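Local atomic coordinates of L-hydantoinase (Arthrobacter aurescens, PDB entry 1GKR), a protein that hydrolyses the cyclic amide ring of hydantoins, favouring aryl over alkyl derivatives, with a stereoselectivity that depends on the substrate, using two zinc ions per subunit. Residues Y208-V214 with K283-R289; K69-G73 with G314-V318; Q266-I270 with L297-L301. All coordinates share one frame; numbering follows the deposited sequence.

Contact 1 of 3, residues Y208-V214 with K283-R289; sequences YEASQPV and KVAPPVR
Tyr-208 of helix 205-211 leans on Lys-283 and Val-284 in the long loop between helices 275-278 and 291-303, a loop that passes beside the two-zinc centre. CG anti to the backbone nitrogen (chi1 169°) directs the tyrosine ring toward the loop, where its hydroxyl donates a hydrogen bond to Val-284 O, 2.6 Å from Tyr-208 OH. The donor lies well above the carbonyl plane and thus off the lone pairs. Over one face of the ring runs the extended Lys-283 chain, with CE 3.8 Å from the centroid of the Tyr-208 ring in a CH-pi contact. The cation-pi component is off-centre, and the ammonium is bonded to the carbonyls of Val-328 and Ala-331. In the TIM-barrel framework of the amidohydrolases, loop 283-289 is flanked here by the end of helix 205-211 and the turn into helix 214-231; Val-284 and Ala-285 lie close to the zinc ligands Asp-312 and His-183, respectively.

Pro-287 fills the middle, its CG 3.8 Å from Gln-212 CB and its CB against Glu-209 CG. At the far end, the bend at chi2 of Glu-209 turns its carboxylate to Arg-289. The salt bridge runs from Arg-289 NE to Glu-209 OE2 at 3.2 Å, using the anti lone pair of the oxygen and lying in the guanidinium plane; the carboxylate itself stands at 80° to that plane. Arg-289 NH2 also bonds to Gln-212 O, although the modelled length is doubtfully short. Val-214 CG1 sits 3.7 Å above the centre of the Arg-289 guanidinium, and Pro-287 CD takes the opposite face nearer the rim. Arg-289 NH1 is bound by Glu-217 and Ser-241, whereas Gln-212 NE2 reaches Glu-185.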
ATOM      1  N   TYR A 208       0.100  -6.715  32.984  1.00 20.71           N
ATOM      2  CA  TYR A 208      -1.147  -7.070  32.345  1.00 19.19           C
ATOM      3  C   TYR A 208      -1.140  -6.610  30.887  1.00 20.14           C
ATOM      4  O   TYR A 208      -1.301  -7.417  29.973  1.00 20.00           O
ATOM      5  CB  TYR A 208      -2.317  -6.429  33.089  1.00 18.88           C
ATOM      6  CG  TYR A 208      -3.616  -6.524  32.335  1.00 19.97           C
ATOM      7  CD1 TYR A 208      -4.151  -7.762  31.988  1.00 18.74           C
ATOM      8  CD2 TYR A 208      -4.282  -5.379  31.914  1.00 20.80           C
ATOM      9  CE1 TYR A 208      -5.314  -7.857  31.237  1.00 19.32           C
ATOM     10  CE2 TYR A 208      -5.452  -5.466  31.155  1.00 22.58           C
ATOM     11  CZ  TYR A 208      -5.959  -6.708  30.822  1.00 21.25           C
ATOM     12  OH  TYR A 208      -7.112  -6.800  30.078  1.00 23.27           O
ATOM     13  N   GLU A 209      -0.947  -5.312  30.679  1.00 18.25           N
ATOM     14  CA  GLU A 209      -0.925  -4.731  29.341  1.00 18.16           C
ATOM     15  C   GLU A 209      -0.006  -5.531  28.416  1.00 19.91           C
ATOM     16  O   GLU A 209      -0.351  -5.811  27.263  1.00 18.52           O
ATOM     17  CB  GLU A 209      -0.450  -3.273  29.424  1.00 16.87           C
ATOM     18  CG  GLU A 209      -0.698  -2.395  28.189  1.00 17.95           C
ATOM     19  CD  GLU A 209       0.346  -2.553  27.078  1.00 19.61           C
ATOM     20  OE1 GLU A 209       1.532  -2.826  27.384  1.00 21.11           O
ATOM     21  OE2 GLU A 209      -0.020  -2.379  25.895  1.00 18.97           O
ATOM     22  N   ALA A 210       1.160  -5.911  28.928  1.00 21.07           N
ATOM     23  CA  ALA A 210       2.120  -6.656  28.124  1.00 20.40           C
ATOM     24  C   ALA A 210       1.645  -8.046  27.757  1.00 19.50           C
ATOM     25  O   ALA A 210       2.098  -8.598  26.759  1.00 20.59           O
ATOM     26  CB  ALA A 210       3.437  -6.751  28.843  1.00 17.24           C
ATOM     27  N   SER A 211       0.743  -8.613  28.557  1.00 18.66           N
ATOM     28  CA  SER A 211       0.238  -9.960  28.285  1.00 18.19           C
ATOM     29  C   SER A 211      -0.781  -9.975  27.139  1.00 18.84           C
ATOM     30  O   SER A 211      -1.096 -11.033  26.590  1.00 21.25           O
ATOM     31  CB  SER A 211      -0.367 -10.582  29.557  1.00 14.28           C
ATOM     32  OG  SER A 211      -1.565  -9.941  29.952  1.00 14.73           O
ATOM     33  N   GLN A 212      -1.293  -8.803  26.783  1.00 17.08           N
ATOM     34  CA  GLN A 212      -2.249  -8.679  25.688  1.00 15.95           C
ATOM     35  C   GLN A 212      -1.816  -7.478  24.863  1.00 14.57           C
ATOM     36  O   GLN A 212      -2.558  -6.521  24.719  1.00 15.45           O
ATOM     37  CB  GLN A 212      -3.658  -8.458  26.236  1.00 15.57           C
ATOM     38  CG  GLN A 212      -4.081  -9.512  27.256  1.00 17.86           C
ATOM     39  CD  GLN A 212      -5.554  -9.430  27.649  1.00 18.07           C
ATOM     40  OE1 GLN A 212      -5.965 -10.007  28.653  1.00 20.94           O
ATOM     41  NE2 GLN A 212      -6.351  -8.726  26.856  1.00 16.94           N
ATOM     42  N   PRO A 213      -0.592  -7.521  24.311  1.00 14.10           N
ATOM     43  CA  PRO A 213       0.001  -6.453  23.494  1.00 13.60           C
ATOM     44  C   PRO A 213      -0.779  -6.074  22.247  1.00 13.69           C
ATOM     45  O   PRO A 213      -1.684  -6.800  21.833  1.00 13.89           O
ATOM     46  CB  PRO A 213       1.395  -6.998  23.172  1.00 11.65           C
ATOM     47  CG  PRO A 213       1.182  -8.462  23.142  1.00 11.79           C
ATOM     48  CD  PRO A 213       0.291  -8.702  24.335  1.00 12.53           C
ATOM     49  N   VAL A 214      -0.421  -4.944  21.642  1.00 13.00           N
ATOM     50  CA  VAL A 214      -1.132  -4.499  20.454  1.00 14.62           C
ATOM     51  C   VAL A 214      -0.953  -5.442  19.275  1.00 15.67           C
ATOM     52  O   VAL A 214      -1.890  -5.651  18.504  1.00 17.49           O
ATOM     53  CB  VAL A 214      -0.712  -3.067  19.995  1.00 12.82           C
ATOM     54  CG1 VAL A 214      -0.687  -2.125  21.163  1.00 12.40           C
ATOM     55  CG2 VAL A 214       0.614  -3.104  19.335  1.00 21.55           C
ATOM     56  N   LYS A 283      -8.424  -1.794  34.602  1.00 19.51           N
ATOM     57  CA  LYS A 283      -8.146  -3.046  33.918  1.00 19.41           C
ATOM     58  C   LYS A 283      -9.323  -3.411  33.048  1.00 18.62           C
ATOM     59  O   LYS A 283     -10.389  -3.777  33.546  1.00 18.14           O
ATOM     60  CB  LYS A 283      -7.896  -4.176  34.904  1.00 19.84           C
ATOM     61  CG  LYS A 283      -7.479  -5.442  34.204  1.00 21.79           C
ATOM     62  CD  LYS A 283      -7.227  -6.557  35.180  1.00 23.85           C
ATOM     63  CE  LYS A 283      -6.974  -7.855  34.454  1.00 24.99           C
ATOM     64  NZ  LYS A 283      -6.858  -8.967  35.416  1.00 29.55           N
ATOM     65  N   VAL A 284      -9.123  -3.321  31.741  1.00 16.38           N
ATOM     66  CA  VAL A 284     -10.184  -3.622  30.803  1.00 15.13           C
ATOM     67  C   VAL A 284      -9.569  -4.418  29.636  1.00 14.31           C
ATOM     68  O   VAL A 284      -8.346  -4.536  29.549  1.00 14.54           O
ATOM     69  CB  VAL A 284     -10.823  -2.282  30.366  1.00 15.93           C
ATOM     70  CG1 VAL A 284     -10.008  -1.652  29.286  1.00 12.29           C
ATOM     71  CG2 VAL A 284     -12.269  -2.484  29.972  1.00 23.92           C
ATOM     72  N   ALA A 285     -10.385  -4.999  28.762  1.00 14.08           N
ATOM     73  CA  ALA A 285      -9.827  -5.771  27.640  1.00 13.81           C
ATOM     74  C   ALA A 285     -10.508  -5.401  26.352  1.00 15.74           C
ATOM     75  O   ALA A 285     -11.735  -5.488  26.258  1.00 20.36           O
ATOM     76  CB  ALA A 285      -9.998  -7.240  27.869  1.00 10.37           C
ATOM     77  N   PRO A 286      -9.729  -4.995  25.336  1.00 14.33           N
ATOM     78  CA  PRO A 286      -8.266  -4.859  25.307  1.00 15.24           C
ATOM     79  C   PRO A 286      -7.770  -3.826  26.305  1.00 15.76           C
ATOM     80  O   PRO A 286      -8.507  -2.924  26.698  1.00 14.65           O
ATOM     81  CB  PRO A 286      -7.976  -4.395  23.885  1.00 13.09           C
ATOM     82  CG  PRO A 286      -9.167  -4.776  23.134  1.00 16.62           C
ATOM     83  CD  PRO A 286     -10.297  -4.520  24.075  1.00 13.12           C
ATOM     84  N   PRO A 287      -6.491  -3.921  26.691  1.00 16.87           N
ATOM     85  CA  PRO A 287      -5.866  -3.003  27.647  1.00 15.65           C
ATOM     86  C   PRO A 287      -5.819  -1.562  27.153  1.00 17.87           C
ATOM     87  O   PRO A 287      -5.806  -1.303  25.942  1.00 17.76           O
ATOM     88  CB  PRO A 287      -4.457  -3.568  27.798  1.00 14.16           C
ATOM     89  CG  PRO A 287      -4.600  -5.004  27.420  1.00 14.06           C
ATOM     90  CD  PRO A 287      -5.528  -4.944  26.252  1.00 13.66           C
ATOM     91  N   VAL A 288      -5.803  -0.627  28.098  1.00 17.87           N
ATOM     92  CA  VAL A 288      -5.684   0.779  27.757  1.00 16.32           C
ATOM     93  C   VAL A 288      -4.238   0.879  27.300  1.00 17.15           C
ATOM     94  O   VAL A 288      -3.360   0.221  27.857  1.00 16.24           O
ATOM     95  CB  VAL A 288      -5.901   1.666  28.975  1.00 16.13           C
ATOM     96  CG1 VAL A 288      -5.521   3.092  28.660  1.00 15.81           C
ATOM     97  CG2 VAL A 288      -7.351   1.599  29.385  1.00 15.90           C
ATOM     98  N   ARG A 289      -3.986   1.681  26.277  1.00 16.86           N
ATOM     99  CA  ARG A 289      -2.641   1.798  25.750  1.00 18.22           C
ATOM    100  C   ARG A 289      -1.828   3.008  26.219  1.00 19.64           C
ATOM    101  O   ARG A 289      -2.251   3.765  27.093  1.00 20.52           O
ATOM    102  CB  ARG A 289      -2.707   1.755  24.229  1.00 18.17           C
ATOM    103  CG  ARG A 289      -2.433   0.381  23.639  1.00 21.18           C
ATOM    104  CD  ARG A 289      -3.438  -0.706  23.979  1.00 17.87           C
ATOM    105  NE  ARG A 289      -2.715  -1.943  24.280  1.00 20.36           N
ATOM    106  CZ  ARG A 289      -3.058  -3.162  23.868  1.00 20.19           C
ATOM    107  NH1 ARG A 289      -4.129  -3.356  23.117  1.00 18.33           N
ATOM    108  NH2 ARG A 289      -2.322  -4.202  24.223  1.00 20.10           N
TER

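Contact 2 of 3, residues K69-G73 with G314-V318; sequences KNRYG and GGHPV
The rings of Tyr-72 and His-316 form a T-shaped (edge-to-face) pair, the tyrosine supplying the edge and the histidine the face. Their planes stand at 89°, and Tyr-72 CE1 hangs 4.2 Å above the centre of the His-316 ring. With CG anti to its own carbonyl carbon (chi1 -60°), the tyrosine ring reaches the other segment. The same edge meets the backbone, with CD1 of Tyr-72 lying near Gly-315 O, close to the ring plane.

Arg-71 adopts a different rotamer. Its CG is anti to the backbone nitrogen (chi1 -172°), and this lays the start of the chain over one face of the neighbouring Tyr-72 ring. From there Arg-71 CG also touches the Pro-317 ring, 3.9 Å from its CD. Pro-317 rests against both residues, its CD coming within 3.8 Å of Tyr-72 CE1 while it also packs on Arg-71 O. The lack of a side chain on Gly-315 suits the close backbone approach, the CA atoms of Tyr-72 and Gly-315 being 4.8 Å apart.

No hydrogen bond joins the two segments directly, but outside residues reach both: His-409 binds Arg-71 O and Tyr-411 binds His-316 O. Segment 69-73 follows strand 51-62, which bears the zinc ligands His-60 and His-62, and leads into helix 75-85; segment 314-318 issues from strand 313-314, the parallel neighbour of strand 51-62, and runs on toward helix 341-350.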
ATOM      1  N   LYS A  69     -28.148 -10.470  38.274  1.00 20.91           N
ATOM      2  CA  LYS A  69     -28.447  -9.086  38.567  1.00 23.61           C
ATOM      3  C   LYS A  69     -27.912  -8.543  39.892  1.00 26.82           C
ATOM      4  O   LYS A  69     -27.547  -7.377  39.968  1.00 28.62           O
ATOM      5  CB  LYS A  69     -29.949  -8.824  38.442  1.00 20.05           C
ATOM      6  CG  LYS A  69     -30.798  -9.323  39.577  1.00 22.05           C
ATOM      7  CD  LYS A  69     -32.281  -9.269  39.195  1.00 23.29           C
ATOM      8  CE  LYS A  69     -32.628 -10.379  38.211  1.00 24.14           C
ATOM      9  NZ  LYS A  69     -34.044 -10.320  37.750  1.00 32.11           N
ATOM     10  N   ASN A  70     -27.827  -9.359  40.933  1.00 29.12           N
ATOM     11  CA  ASN A  70     -27.326  -8.823  42.191  1.00 32.40           C
ATOM     12  C   ASN A  70     -25.814  -8.748  42.268  1.00 32.28           C
ATOM     13  O   ASN A  70     -25.262  -8.294  43.264  1.00 33.66           O
ATOM     14  CB  ASN A  70     -27.860  -9.632  43.366  1.00 37.82           C
ATOM     15  CG  ASN A  70     -29.341  -9.444  43.554  1.00 42.84           C
ATOM     16  OD1 ASN A  70     -29.819  -8.310  43.706  1.00 44.60           O
ATOM     17  ND2 ASN A  70     -30.088 -10.549  43.535  1.00 44.15           N
ATOM     18  N   ARG A  71     -25.143  -9.161  41.206  1.00 31.82           N
ATOM     19  CA  ARG A  71     -23.696  -9.149  41.207  1.00 32.75           C
ATOM     20  C   ARG A  71     -23.057  -8.168  40.209  1.00 31.88           C
ATOM     21  O   ARG A  71     -21.997  -7.593  40.490  1.00 29.40           O
ATOM     22  CB  ARG A  71     -23.210 -10.574  40.942  1.00 39.85           C
ATOM     23  CG  ARG A  71     -21.711 -10.804  41.097  1.00 51.20           C
ATOM     24  CD  ARG A  71     -21.404 -12.290  41.368  1.00 58.98           C
ATOM     25  NE  ARG A  71     -22.275 -12.828  42.417  1.00 65.81           N
ATOM     26  CZ  ARG A  71     -23.415 -13.483  42.193  1.00 69.26           C
ATOM     27  NH1 ARG A  71     -23.840 -13.705  40.951  1.00 69.09           N
ATOM     28  NH2 ARG A  71     -24.153 -13.891  43.216  1.00 70.63           N
ATOM     29  N   TYR A  72     -23.705  -7.967  39.061  1.00 28.46           N
ATOM     30  CA  TYR A  72     -23.169  -7.092  38.018  1.00 25.67           C
ATOM     31  C   TYR A  72     -23.952  -5.809  37.744  1.00 23.10           C
ATOM     32  O   TYR A  72     -23.380  -4.726  37.769  1.00 23.49           O
ATOM     33  CB  TYR A  72     -23.031  -7.896  36.733  1.00 28.26           C
ATOM     34  CG  TYR A  72     -22.110  -9.070  36.896  1.00 29.83           C
ATOM     35  CD1 TYR A  72     -20.734  -8.894  36.881  1.00 31.52           C
ATOM     36  CD2 TYR A  72     -22.610 -10.348  37.132  1.00 33.31           C
ATOM     37  CE1 TYR A  72     -19.867  -9.962  37.098  1.00 34.69           C
ATOM     38  CE2 TYR A  72     -21.753 -11.425  37.351  1.00 34.80           C
ATOM     39  CZ  TYR A  72     -20.379 -11.223  37.333  1.00 36.09           C
ATOM     40  OH  TYR A  72     -19.506 -12.271  37.542  1.00 39.31           O
ATOM     41  N   GLY A  73     -25.248  -5.932  37.469  1.00 20.83           N
ATOM     42  CA  GLY A  73     -26.069  -4.760  37.206  1.00 18.01           C
ATOM     43  C   GLY A  73     -27.556  -5.066  37.111  1.00 18.88           C
ATOM     44  O   GLY A  73     -27.954  -6.183  36.752  1.00 17.09           O
ATOM     45  N   GLY A 314     -19.846  -1.971  32.201  1.00 19.71           N
ATOM     46  CA  GLY A 314     -20.000  -3.315  32.712  1.00 22.99           C
ATOM     47  C   GLY A 314     -19.457  -3.414  34.115  1.00 25.61           C
ATOM     48  O   GLY A 314     -18.276  -3.149  34.353  1.00 23.83           O
ATOM     49  N   GLY A 315     -20.328  -3.800  35.042  1.00 28.73           N
ATOM     50  CA  GLY A 315     -19.929  -3.911  36.431  1.00 31.39           C
ATOM     51  C   GLY A 315     -19.254  -5.215  36.796  1.00 31.69           C
ATOM     52  O   GLY A 315     -19.250  -6.169  36.035  1.00 35.09           O
ATOM     53  N   HIS A 316     -18.659  -5.232  37.974  1.00 32.93           N
ATOM     54  CA  HIS A 316     -17.985  -6.398  38.504  1.00 33.54           C
ATOM     55  C   HIS A 316     -18.039  -6.167  40.000  1.00 34.33           C
ATOM     56  O   HIS A 316     -17.826  -5.043  40.462  1.00 32.39           O
ATOM     57  CB  HIS A 316     -16.529  -6.447  38.055  1.00 35.75           C
ATOM     58  CG  HIS A 316     -16.110  -7.783  37.535  1.00 42.62           C
ATOM     59  ND1 HIS A 316     -16.050  -8.073  36.186  1.00 45.20           N
ATOM     60  CD2 HIS A 316     -15.782  -8.928  38.181  1.00 44.61           C
ATOM     61  CE1 HIS A 316     -15.707  -9.339  36.025  1.00 47.04           C
ATOM     62  NE2 HIS A 316     -15.540  -9.880  37.220  1.00 48.17           N
ATOM     63  N   PRO A 317     -18.358  -7.209  40.783  1.00 34.82           N
ATOM     64  CA  PRO A 317     -18.402  -6.968  42.226  1.00 33.59           C
ATOM     65  C   PRO A 317     -17.076  -6.359  42.681  1.00 32.71           C
ATOM     66  O   PRO A 317     -16.002  -6.878  42.362  1.00 28.97           O
ATOM     67  CB  PRO A 317     -18.686  -8.358  42.798  1.00 33.02           C
ATOM     68  CG  PRO A 317     -18.159  -9.295  41.732  1.00 35.66           C
ATOM     69  CD  PRO A 317     -18.596  -8.628  40.468  1.00 34.53           C
ATOM     70  N   VAL A 318     -17.170  -5.237  43.399  1.00 34.62           N
ATOM     71  CA  VAL A 318     -16.000  -4.500  43.885  1.00 37.25           C
ATOM     72  C   VAL A 318     -14.934  -5.366  44.577  1.00 40.08           C
ATOM     73  O   VAL A 318     -13.762  -4.987  44.636  1.00 40.85           O
ATOM     74  CB  VAL A 318     -16.437  -3.334  44.821  1.00 32.80           C
ATOM     75  CG1 VAL A 318     -17.044  -3.871  46.071  1.00 34.12           C
ATOM     76  CG2 VAL A 318     -15.261  -2.450  45.143  1.00 32.18           C
TER

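Contact 3 of 3, residues Q266-I270 with L297-L301; sequences QYLNI and LWEQL
Leu-268 is the bump of this contact, and its hollow is formed by Leu-297, Trp-298 and Leu-301 on helix 291-303. The two methyls divide the work. Leu-268 CD1 meets Leu-301 CD1 at 3.8 Å, while Leu-268 CD2 settles against Leu-297 CB, also at 3.8 Å. Leu-268 CD2 also stands almost on the normal of the five-membered ring of Trp-298, directly over its centroid, in a CH-pi contact. Leu-268 CB lies over the same face but nearer the rim of the six-membered ring. With CG anti to the carbonyl carbon (chi1 -66°), the fork of Leu-268 is directed at helix 291-303.

The carbonyl of the same residue takes part as well. Trp-298 NE1 donates to Leu-268 O at 2.9 Å through a bent bond (N-H...O 134°), the oxygen tilted from the ring plane and the donor above the carbonyl plane. Here a short helix that follows barrel strand 259-263 is packed against helix 291-303 of the surrounding layer of the TIM barrel, and Met-345 of helix 341-350 covers both Leu-268 and Leu-301.

Smaller features fill the margins. Leu-297 CD2 rests 3.7 Å from Tyr-267 O, and Asn-269 presents OD1 to the edge of the indole, 3.8 Å from Trp-298 CZ2, with the amide steeply inclined to the ring; the Asn-269 ND2 group is held by Pro-265 O. Replacing Trp-298 by alanine removes the indole, which would probably leave Leu-268 O without this donor and open a gap beneath the leucine's CB and CD2. Arg-354 makes a cation-pi contact with the same indole.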
ATOM      1  N   GLN A 266     -13.005   5.144  27.518  1.00 14.25           N
ATOM      2  CA  GLN A 266     -11.966   4.576  28.393  1.00 16.71           C
ATOM      3  C   GLN A 266     -10.604   4.616  27.724  1.00 16.64           C
ATOM      4  O   GLN A 266      -9.580   4.764  28.389  1.00 18.54           O
ATOM      5  CB  GLN A 266     -12.227   3.106  28.732  1.00 16.05           C
ATOM      6  CG  GLN A 266     -13.642   2.680  28.612  1.00 22.25           C
ATOM      7  CD  GLN A 266     -14.005   2.305  27.207  1.00 21.41           C
ATOM      8  OE1 GLN A 266     -13.944   1.139  26.831  1.00 22.76           O
ATOM      9  NE2 GLN A 266     -14.378   3.297  26.413  1.00 24.77           N
ATOM     10  N   TYR A 267     -10.594   4.447  26.409  1.00 15.02           N
ATOM     11  CA  TYR A 267      -9.350   4.429  25.666  1.00 14.62           C
ATOM     12  C   TYR A 267      -8.868   5.817  25.308  1.00 15.63           C
ATOM     13  O   TYR A 267      -7.672   6.023  25.111  1.00 16.68           O
ATOM     14  CB  TYR A 267      -9.519   3.583  24.408  1.00 14.26           C
ATOM     15  CG  TYR A 267      -9.805   2.145  24.727  1.00 13.25           C
ATOM     16  CD1 TYR A 267      -8.829   1.338  25.312  1.00 14.06           C
ATOM     17  CD2 TYR A 267     -11.065   1.595  24.491  1.00 12.03           C
ATOM     18  CE1 TYR A 267      -9.099   0.018  25.659  1.00 13.28           C
ATOM     19  CE2 TYR A 267     -11.352   0.275  24.834  1.00 10.37           C
ATOM     20  CZ  TYR A 267     -10.365  -0.509  25.417  1.00 13.72           C
ATOM     21  OH  TYR A 267     -10.639  -1.813  25.767  1.00 13.24           O
ATOM     22  N   LEU A 268      -9.792   6.770  25.228  1.00 16.16           N
ATOM     23  CA  LEU A 268      -9.429   8.144  24.888  1.00 17.09           C
ATOM     24  C   LEU A 268      -9.058   8.981  26.109  1.00 18.61           C
ATOM     25  O   LEU A 268      -8.151   9.809  26.039  1.00 18.47           O
ATOM     26  CB  LEU A 268     -10.576   8.831  24.142  1.00 15.22           C
ATOM     27  CG  LEU A 268     -10.894   8.266  22.757  1.00 14.00           C
ATOM     28  CD1 LEU A 268     -12.157   8.887  22.218  1.00 15.44           C
ATOM     29  CD2 LEU A 268      -9.748   8.541  21.832  1.00 14.10           C
ATOM     30  N   ASN A 269      -9.743   8.743  27.227  1.00 17.68           N
ATOM     31  CA  ASN A 269      -9.519   9.502  28.452  1.00 16.74           C
ATOM     32  C   ASN A 269      -8.646   8.867  29.522  1.00 17.05           C
ATOM     33  O   ASN A 269      -8.554   9.395  30.629  1.00 17.38           O
ATOM     34  CB  ASN A 269     -10.866   9.874  29.057  1.00 14.71           C
ATOM     35  CG  ASN A 269     -11.693  10.712  28.120  1.00 18.30           C
ATOM     36  OD1 ASN A 269     -11.430  11.900  27.943  1.00 20.07           O
ATOM     37  ND2 ASN A 269     -12.687  10.096  27.487  1.00 19.33           N
ATOM     38  N   ILE A 270      -8.016   7.737  29.216  1.00 16.77           N
ATOM     39  CA  ILE A 270      -7.143   7.086  30.188  1.00 16.72           C
ATOM     40  C   ILE A 270      -5.898   6.619  29.471  1.00 17.87           C
ATOM     41  O   ILE A 270      -5.937   6.258  28.296  1.00 17.67           O
ATOM     42  CB  ILE A 270      -7.803   5.878  30.849  1.00 17.98           C
ATOM     43  CG1 ILE A 270      -9.132   6.286  31.467  1.00 19.70           C
ATOM     44  CG2 ILE A 270      -6.912   5.345  31.950  1.00 18.56           C
ATOM     45  CD1 ILE A 270      -9.894   5.119  32.013  1.00 22.31           C
ATOM     46  N   LEU A 297      -4.883   8.488  18.704  1.00 15.71           N
ATOM     47  CA  LEU A 297      -6.292   8.147  18.823  1.00 15.77           C
ATOM     48  C   LEU A 297      -7.173   9.382  18.737  1.00 16.28           C
ATOM     49  O   LEU A 297      -8.166   9.397  17.995  1.00 16.84           O
ATOM     50  CB  LEU A 297      -6.530   7.443  20.153  1.00 17.44           C
ATOM     51  CG  LEU A 297      -7.068   6.013  20.158  1.00 18.06           C
ATOM     52  CD1 LEU A 297      -6.408   5.168  19.095  1.00 16.16           C
ATOM     53  CD2 LEU A 297      -6.819   5.430  21.541  1.00 19.47           C
ATOM     54  N   TRP A 298      -6.810  10.420  19.489  1.00 15.01           N
ATOM     55  CA  TRP A 298      -7.591  11.653  19.489  1.00 15.61           C
ATOM     56  C   TRP A 298      -7.629  12.340  18.130  1.00 17.89           C
ATOM     57  O   TRP A 298      -8.629  12.972  17.780  1.00 18.93           O
ATOM     58  CB  TRP A 298      -7.072  12.624  20.535  1.00 12.23           C
ATOM     59  CG  TRP A 298      -7.646  12.397  21.898  1.00 14.61           C
ATOM     60  CD1 TRP A 298      -7.022  11.815  22.977  1.00 13.34           C
ATOM     61  CD2 TRP A 298      -8.933  12.814  22.361  1.00 15.31           C
ATOM     62  NE1 TRP A 298      -7.839  11.857  24.080  1.00 12.58           N
ATOM     63  CE2 TRP A 298      -9.018  12.463  23.735  1.00 15.43           C
ATOM     64  CE3 TRP A 298     -10.023  13.454  21.752  1.00 15.02           C
ATOM     65  CZ2 TRP A 298     -10.152  12.733  24.510  1.00 16.75           C
ATOM     66  CZ3 TRP A 298     -11.153  13.723  22.520  1.00 16.77           C
ATOM     67  CH2 TRP A 298     -11.208  13.363  23.889  1.00 18.99           C
ATOM     68  N   GLU A 299      -6.545  12.228  17.369  1.00 19.05           N
ATOM     69  CA  GLU A 299      -6.509  12.822  16.039  1.00 21.94           C
ATOM     70  C   GLU A 299      -7.438  12.028  15.130  1.00 20.58           C
ATOM     71  O   GLU A 299      -8.252  12.580  14.395  1.00 20.83           O
ATOM     72  CB  GLU A 299      -5.103  12.770  15.468  1.00 26.52           C
ATOM     73  CG  GLU A 299      -4.154  13.802  16.021  1.00 38.50           C
ATOM     74  CD  GLU A 299      -2.746  13.623  15.476  1.00 44.61           C
ATOM     75  OE1 GLU A 299      -2.612  13.392  14.248  1.00 46.56           O
ATOM     76  OE2 GLU A 299      -1.781  13.717  16.273  1.00 46.37           O
ATOM     77  N   GLN A 300      -7.314  10.714  15.195  1.00 20.65           N
ATOM     78  CA  GLN A 300      -8.137   9.851  14.376  1.00 21.04           C
ATOM     79  C   GLN A 300      -9.617  10.088  14.642  1.00 21.20           C
ATOM     80  O   GLN A 300     -10.438  10.028  13.726  1.00 21.62           O
ATOM     81  CB  GLN A 300      -7.772   8.396  14.649  1.00 20.04           C
ATOM     82  CG  GLN A 300      -6.302   8.112  14.444  1.00 17.64           C
ATOM     83  CD  GLN A 300      -5.977   6.657  14.626  1.00 20.66           C
ATOM     84  OE1 GLN A 300      -6.321   6.058  15.648  1.00 22.44           O
ATOM     85  NE2 GLN A 300      -5.303   6.074  13.645  1.00 18.26           N
ATOM     86  N   LEU A 301      -9.950  10.373  15.897  1.00 19.05           N
ATOM     87  CA  LEU A 301     -11.337  10.603  16.273  1.00 18.74           C
ATOM     88  C   LEU A 301     -11.886  11.824  15.551  1.00 18.54           C
ATOM     89  O   LEU A 301     -12.860  11.736  14.811  1.00 15.86           O
ATOM     90  CB  LEU A 301     -11.446  10.815  17.784  1.00 19.78           C
ATOM     91  CG  LEU A 301     -12.730  10.434  18.529  1.00 17.69           C
ATOM     92  CD1 LEU A 301     -12.984  11.478  19.596  1.00 16.27           C
ATOM     93  CD2 LEU A 301     -13.909  10.341  17.600  1.00 13.39           C
TER

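Overall arrangement
Contacts 1 and 3 are coupled directly: Tyr-267 OH and Pro-286 O lie 2.6 Å apart in a hydrogen bond, although the centres of the two contacts are about 15 Å apart. Both adjoin the metal centre, with the side chain of Ala-285 about 6 Å and that of Tyr-267 about 7 Å from a zinc ion; Tyr-267 also packs on the zinc ligand His-239. Contact 2 is more remote, its His-316 side chain about 11 Å from zinc, and it touches neither of the others, its nearest atoms being about 7 Å from contact 1 and 9 Å from contact 3. The segments of contacts 1 and 3 alternate along the chain, and all lie between those of contact 2.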